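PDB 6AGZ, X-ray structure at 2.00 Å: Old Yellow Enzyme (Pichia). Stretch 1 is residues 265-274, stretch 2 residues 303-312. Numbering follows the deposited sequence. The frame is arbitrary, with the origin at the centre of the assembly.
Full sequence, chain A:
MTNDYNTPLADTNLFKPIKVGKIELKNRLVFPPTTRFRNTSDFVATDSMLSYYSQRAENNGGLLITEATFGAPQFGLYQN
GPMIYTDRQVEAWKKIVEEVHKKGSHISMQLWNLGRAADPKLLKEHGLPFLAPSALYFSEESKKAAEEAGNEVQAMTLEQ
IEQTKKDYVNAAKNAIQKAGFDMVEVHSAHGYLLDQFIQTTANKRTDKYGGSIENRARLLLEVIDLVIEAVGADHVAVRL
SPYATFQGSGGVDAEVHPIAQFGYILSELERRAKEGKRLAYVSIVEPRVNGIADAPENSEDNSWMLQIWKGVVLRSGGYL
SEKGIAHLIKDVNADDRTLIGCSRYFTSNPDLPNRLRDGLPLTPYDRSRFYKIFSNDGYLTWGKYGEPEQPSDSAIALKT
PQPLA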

# COMPACT_ATOMS: atom_id res chain seq x y z
N ILE A 265 -1.23 1.43 -9.03
CA ILE A 265 -1.41 2.57 -9.92
C ILE A 265 -0.35 3.63 -9.65
O ILE A 265 0.34 4.11 -10.57
CB ILE A 265 -2.83 3.15 -9.79
CG1 ILE A 265 -3.86 2.13 -10.29
CG2 ILE A 265 -2.95 4.46 -10.55
CD1 ILE A 265 -5.29 2.56 -10.11
N LEU A 266 -0.19 4.01 -8.38
CA LEU A 266 0.82 5.00 -8.01
C LEU A 266 2.22 4.53 -8.38
O LEU A 266 3.05 5.33 -8.84
CB LEU A 266 0.74 5.30 -6.52
CG LEU A 266 -0.48 6.09 -6.03
CD1 LEU A 266 -0.46 6.17 -4.53
CD2 LEU A 266 -0.50 7.48 -6.64
N SER A 267 2.51 3.24 -8.18
CA SER A 267 3.81 2.71 -8.55
C SER A 267 4.06 2.86 -10.05
O SER A 267 5.18 3.16 -10.47
CB SER A 267 3.91 1.24 -8.14
OG SER A 267 5.17 0.70 -8.50
N GLU A 268 3.02 2.66 -10.86
CA GLU A 268 3.19 2.79 -12.31
C GLU A 268 3.39 4.25 -12.71
O GLU A 268 4.22 4.54 -13.58
CB GLU A 268 1.98 2.20 -13.02
CG GLU A 268 2.01 0.68 -13.08
CD GLU A 268 3.14 0.16 -13.94
OE1 GLU A 268 3.07 0.34 -15.18
OE2 GLU A 268 4.11 -0.40 -13.39
N LEU A 269 2.65 5.17 -12.09
CA LEU A 269 2.87 6.59 -12.38
C LEU A 269 4.28 7.02 -12.00
O LEU A 269 4.94 7.75 -12.74
CB LEU A 269 1.82 7.43 -11.66
CG LEU A 269 0.36 7.15 -12.03
CD1 LEU A 269 -0.58 8.03 -11.23
CD2 LEU A 269 0.14 7.33 -13.53
N GLU A 270 4.75 6.56 -10.83
CA GLU A 270 6.12 6.88 -10.42
C GLU A 270 7.15 6.24 -11.34
O GLU A 270 8.23 6.80 -11.53
CB GLU A 270 6.34 6.44 -8.97
CG GLU A 270 7.72 6.78 -8.42
CD GLU A 270 7.94 8.28 -8.30
OE1 GLU A 270 6.95 9.02 -8.10
OE2 GLU A 270 9.10 8.72 -8.42
N ARG A 271 6.84 5.06 -11.90
CA ARG A 271 7.76 4.45 -12.86
C ARG A 271 7.84 5.27 -14.14
O ARG A 271 8.93 5.49 -14.67
CB ARG A 271 7.32 3.01 -13.16
CG ARG A 271 8.12 2.35 -14.27
CD ARG A 271 7.86 0.85 -14.35
NE ARG A 271 6.58 0.54 -14.98
CZ ARG A 271 6.38 0.51 -16.30
NH1 ARG A 271 7.38 0.78 -17.13
NH2 ARG A 271 5.18 0.22 -16.78
N ARG A 272 6.69 5.73 -14.64
CA ARG A 272 6.70 6.63 -15.79
C ARG A 272 7.49 7.89 -15.49
O ARG A 272 8.21 8.41 -16.35
CB ARG A 272 5.27 6.97 -16.20
CG ARG A 272 4.58 5.85 -16.95
CD ARG A 272 3.07 5.93 -16.83
NE ARG A 272 2.42 4.93 -17.67
CZ ARG A 272 2.30 3.65 -17.35
NH1 ARG A 272 2.79 3.20 -16.21
NH2 ARG A 272 1.69 2.81 -18.18
N ALA A 273 7.38 8.41 -14.26
CA ALA A 273 8.18 9.56 -13.87
C ALA A 273 9.67 9.22 -13.87
O ALA A 273 10.50 10.03 -14.28
CB ALA A 273 7.75 10.06 -12.50
N LYS A 274 10.02 8.01 -13.42
CA LYS A 274 11.41 7.57 -13.43
C LYS A 274 11.93 7.37 -14.85
O LYS A 274 13.14 7.39 -15.05
CB LYS A 274 11.56 6.27 -12.64
CG LYS A 274 11.44 6.44 -11.14
CD LYS A 274 11.55 5.10 -10.42
CE LYS A 274 11.59 5.27 -8.92
NZ LYS A 274 11.62 3.96 -8.21
N SER A 303 -0.79 8.39 3.93
CA SER A 303 0.67 8.45 4.02
C SER A 303 1.33 7.51 3.02
O SER A 303 2.29 7.89 2.34
CB SER A 303 1.12 8.13 5.44
OG SER A 303 0.66 6.84 5.84
N TRP A 304 0.82 6.28 2.91
CA TRP A 304 1.41 5.31 2.00
C TRP A 304 1.44 5.83 0.58
O TRP A 304 2.41 5.60 -0.15
CB TRP A 304 0.64 3.99 2.07
CG TRP A 304 -0.81 4.11 1.74
CD1 TRP A 304 -1.83 4.39 2.61
CD2 TRP A 304 -1.42 3.96 0.45
NE1 TRP A 304 -3.03 4.42 1.94
CE2 TRP A 304 -2.81 4.16 0.62
CE3 TRP A 304 -0.93 3.68 -0.82
CZ2 TRP A 304 -3.71 4.09 -0.44
CZ3 TRP A 304 -1.82 3.60 -1.88
CH2 TRP A 304 -3.20 3.81 -1.68
N MET A 305 0.39 6.55 0.16
CA MET A 305 0.40 7.15 -1.17
C MET A 305 1.62 8.03 -1.36
O MET A 305 2.36 7.90 -2.34
CB MET A 305 -0.89 7.95 -1.38
CG MET A 305 -2.16 7.15 -1.14
SD MET A 305 -3.67 8.03 -1.59
CE MET A 305 -3.63 7.89 -3.37
N LEU A 306 1.89 8.91 -0.39
CA LEU A 306 3.04 9.80 -0.49
C LEU A 306 4.35 9.03 -0.43
O LEU A 306 5.38 9.56 -0.87
CB LEU A 306 3.00 10.85 0.62
CG LEU A 306 1.95 11.97 0.60
CD1 LEU A 306 2.64 13.33 0.68
CD2 LEU A 306 1.03 11.91 -0.61
N GLN A 307 4.34 7.79 0.08
CA GLN A 307 5.54 6.97 0.02
C GLN A 307 5.89 6.58 -1.41
O GLN A 307 7.07 6.47 -1.75
CB GLN A 307 5.36 5.70 0.86
CG GLN A 307 5.55 5.89 2.35
CD GLN A 307 5.73 4.57 3.08
OE1 GLN A 307 5.04 4.28 4.06
NE2 GLN A 307 6.65 3.75 2.59
N ILE A 308 4.88 6.39 -2.26
CA ILE A 308 5.10 5.84 -3.59
C ILE A 308 5.33 6.97 -4.58
O ILE A 308 6.36 7.02 -5.27
CB ILE A 308 3.92 4.96 -4.03
CG1 ILE A 308 3.65 3.88 -2.98
CG2 ILE A 308 4.22 4.32 -5.37
CD1 ILE A 308 2.39 3.08 -3.22
N TRP A 309 4.38 7.90 -4.66
CA TRP A 309 4.48 9.02 -5.58
C TRP A 309 5.40 10.08 -4.99
O TRP A 309 5.18 10.55 -3.87
CB TRP A 309 3.09 9.59 -5.87
CG TRP A 309 3.13 10.83 -6.69
CD1 TRP A 309 2.90 12.10 -6.27
CD2 TRP A 309 3.42 10.92 -8.09
NE1 TRP A 309 3.03 12.98 -7.31
CE2 TRP A 309 3.35 12.29 -8.44
CE3 TRP A 309 3.74 9.99 -9.08
CZ2 TRP A 309 3.58 12.73 -9.74
CZ3 TRP A 309 3.97 10.43 -10.37
CH2 TRP A 309 3.89 11.79 -10.69
N LYS A 310 6.42 10.47 -5.75
CA LYS A 310 7.44 11.40 -5.28
C LYS A 310 7.26 12.82 -5.81
O LYS A 310 7.97 13.72 -5.37
CB LYS A 310 8.83 10.90 -5.67
CG LYS A 310 9.16 9.50 -5.17
CD LYS A 310 9.22 9.45 -3.65
CE LYS A 310 9.72 8.10 -3.17
NZ LYS A 310 9.86 8.06 -1.69
N GLY A 311 6.33 13.04 -6.74
CA GLY A 311 6.14 14.33 -7.35
C GLY A 311 5.17 15.21 -6.58
O GLY A 311 4.85 14.96 -5.42
N VAL A 312 4.69 16.25 -7.26
CA VAL A 312 3.72 17.15 -6.66
C VAL A 312 2.44 16.38 -6.36
O VAL A 312 1.93 15.64 -7.21
CB VAL A 312 3.45 18.35 -7.58
CG1 VAL A 312 2.35 19.23 -7.01
CG2 VAL A 312 4.72 19.15 -7.80

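Contact between the helix of residues 265-274 and the stretch 303-312, whose helix ends at Ile 308. The two helices run in nearly the same direction, 25° apart, with their axes 9.5 Å apart at closest approach. The backbones come nearest where the second helix gives out: the CA atoms of Ser 267 and Ile 308 are 6.0 Å apart, those of Glu 270 and Trp 309 5.5 Å. Together the stretches bury 437 Å².

Apolar packing centres on Leu 266, which points toward the second stretch and has the largest covered area, 108 Å². Its CD1 lies 3.6 Å from CB of Met 305 and 3.9 Å from CZ3 of Trp 304, which it meets obliquely; its CD2 is 4.2 Å from CB of Trp 309. The leucine thus touches two adjacent residues of the second helix, Trp 304 and Met 305, and Trp 309 just after it. Ile 308 CG2 also packs against the leucine, 3.8 Å from Leu 266 CB, and lies 3.5 Å from Ser 267 N, so the methyl group packs against the helix backbone as well as a side chain. The CB of Ser 267 is 4.2 Å from the same CG2, although its CA-to-CB bond points away overall.

The indole of Trp 309 makes a second set of packing contacts. Here the chain leaves helical geometry (phi/psi -79/125°). Its CA-to-CB bond points sideways, but with chi1 at 174° (t) the end of the ring comes nearer to the first helix. Its CZ3 lies 3.9 Å from CB of Leu 269 and 4.4 Å from CB of Ala 273, one helical turn further on. The backbone O of Leu 269 approaches the ring edge, near its plane, 3.7 Å from CZ3; that oxygen also accepts the helical hydrogen bond from N of Ala 273. Within its own stretch, Trp 309 NE1 donates to Val 312 O at 2.9 Å, which ties the indole to the backbone three residues on.

A single hydrogen bond joins the stretches: Lys 310 N donates to Glu 270 OE1 at 2.8 Å, with an N-H...O angle of 161°. It gives a carboxylate acceptor to a backbone NH just past the helix end. The carboxylate is also hydrogen-bonded elsewhere in the structure. Glu 270 CG passes 3.4 Å from Ile 308 O, and OE2 comes within 3.3 Å of Lys 310 CG. The lysine's ammonium group leads away, making a weak hydrogen bond from NZ to Gln 307 O at 3.2 Å.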